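Local coordinates for protein NADPH-flavin oxidoreductase (Helicobacter pylori, PDB 2H0U) that binds FMN as cofactor and, as a member of the nitroreductase family, probably oxidises NAD(P)H and passes the electrons through the flavin, at residues Met151-Met155 / Leu156-Ser160. Sequence-based numbering, arbitrary orientation.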
loop_
_atom_site.group_PDB
_atom_site.type_symbol
_atom_site.label_atom_id
_atom_site.label_comp_id
_atom_site.label_asym_id
_atom_site.label_seq_id
_atom_site.Cartn_x
_atom_site.Cartn_y
_atom_site.Cartn_z
HETATM N N MSE A 151 -6.644 -8.097 3.039
HETATM C CA MSE A 151 -6.159 -9.454 3.003
HETATM C C MSE A 151 -6.610 -10.250 4.249
HETATM O O MSE A 151 -6.999 -11.412 4.146
HETATM C CB MSE A 151 -4.620 -9.481 2.808
HETATM C CG MSE A 151 -4.069 -10.902 2.665
HETATM SE SE MSE A 151 -4.518 -11.499 0.845
HETATM C CE MSE A 151 -4.876 -9.784 -0.074
ATOM N N ALA A 152 -6.579 -9.630 5.421
ATOM C CA ALA A 152 -7.104 -10.250 6.642
ATOM C C ALA A 152 -8.604 -10.551 6.532
ATOM O O ALA A 152 -9.095 -11.631 6.976
ATOM C CB ALA A 152 -6.810 -9.311 7.833
ATOM N N ALA A 153 -9.336 -9.609 5.929
ATOM C CA ALA A 153 -10.768 -9.777 5.697
ATOM C C ALA A 153 -10.971 -11.060 4.858
ATOM O O ALA A 153 -11.806 -11.908 5.197
ATOM C CB ALA A 153 -11.333 -8.551 4.972
ATOM N N ALA A 154 -10.145 -11.230 3.813
ATOM C CA ALA A 154 -10.254 -12.447 2.951
ATOM C C ALA A 154 -9.960 -13.712 3.762
ATOM O O ALA A 154 -10.660 -14.717 3.638
ATOM C CB ALA A 154 -9.333 -12.361 1.741
HETATM N N MSE A 155 -8.959 -13.664 4.617
HETATM C CA MSE A 155 -8.708 -14.794 5.520
HETATM C C MSE A 155 -9.921 -15.163 6.374
HETATM O O MSE A 155 -10.152 -16.356 6.618
HETATM C CB MSE A 155 -7.499 -14.549 6.405
HETATM C CG MSE A 155 -6.196 -14.578 5.681
HETATM SE SE MSE A 155 -4.759 -14.109 6.953
HETATM C CE MSE A 155 -4.851 -15.749 8.068
ATOM N N LEU A 156 -10.716 -14.162 6.778
ATOM C CA LEU A 156 -11.954 -14.404 7.542
ATOM C C LEU A 156 -13.189 -14.680 6.701
ATOM O O LEU A 156 -14.261 -14.864 7.257
ATOM C CB LEU A 156 -12.261 -13.231 8.486
ATOM C CG LEU A 156 -11.293 -13.018 9.649
ATOM C CD1 LEU A 156 -11.576 -11.702 10.382
ATOM C CD2 LEU A 156 -11.352 -14.228 10.620
ATOM N N GLY A 157 -13.052 -14.717 5.379
ATOM C CA GLY A 157 -14.196 -14.966 4.483
ATOM C C GLY A 157 -15.055 -13.745 4.255
ATOM O O GLY A 157 -16.227 -13.852 3.832
ATOM N N ILE A 158 -14.449 -12.576 4.468
ATOM C CA ILE A 158 -15.149 -11.288 4.379
ATOM C C ILE A 158 -14.680 -10.590 3.105
ATOM O O ILE A 158 -13.511 -10.681 2.738
ATOM C CB ILE A 158 -14.858 -10.393 5.644
ATOM C CG1 ILE A 158 -15.473 -11.048 6.895
ATOM C CG2 ILE A 158 -15.419 -8.948 5.491
ATOM C CD1 ILE A 158 -14.952 -10.471 8.206
ATOM N N ASP A 159 -15.589 -9.912 2.424
ATOM C CA ASP A 159 -15.219 -9.247 1.178
ATOM C C ASP A 159 -14.932 -7.807 1.363
ATOM O O ASP A 159 -15.185 -7.259 2.426
ATOM C CB ASP A 159 -16.315 -9.459 0.140
ATOM C CG ASP A 159 -16.435 -10.902 -0.243
ATOM O OD1 ASP A 159 -15.631 -11.352 -1.102
ATOM O OD2 ASP A 159 -17.357 -11.566 0.275
ATOM N N SER A 160 -14.306 -7.193 0.349
ATOM C CA SER A 160 -13.897 -5.781 0.465
ATOM C C SER A 160 -13.820 -5.174 -0.929
ATOM O O SER A 160 -13.827 -5.916 -1.934
ATOM C CB SER A 160 -12.549 -5.642 1.202
ATOM O OG SER A 160 -11.485 -6.208 0.440
#
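Leu156, Gly157 and Ile158 close the C-terminal end of helix 131-155 with a Schellman motif, and the chain then runs into strand 159-163. Leu156 N makes the last regular helical bond, to Ala152 O at 3.0 Å. It also leans on Ala153 O, but that second bond is weak, with an N-H...O angle of 121°. The Leu156 side chain turns back over the last turn. The backbone places Leu156 CB 3.6 Å from Ala153 O. A chi1 of -67° then sets Leu156 CG anti to its own carbonyl carbon, 3.7 Å from Ala152 O. Val6 of the second subunit packs on Leu156, Ala152 and Met155, so this end of the helix also meets the dimer partner.

Gly157 is where the chain leaves the helix. Its positive phi is a conformation that favours glycine. The bond that closes the smaller loop runs from Gly157 N to Ala154 O at 3.0 Å. The donor stands well above the carbonyl plane, not on a lone pair.

Ile158 supplies the bond that closes the larger loop. Its N reaches Ala153 O at 2.8 Å, nearly straight at 159°. Ile158 CB sits beside the acceptor, 3.4 Å from Ala153 O. CG2, anti to the backbone N, comes alongside the methyl of Ala153. Ala153 also touches Leu33 of helix 27-38 and Phe194 of strand 186-195.

Asp159 and Ser160 begin an outermost strand of the antiparallel sheet within this chain. Further on, the same strand brings Cys161, Pro162 and Ile163 to the FMN pocket. Ser160 bonds through its backbone to Ala16. Asp159 pairs with Gly195 through the backbone, and its OD2 accepts a bond from Arg197 N.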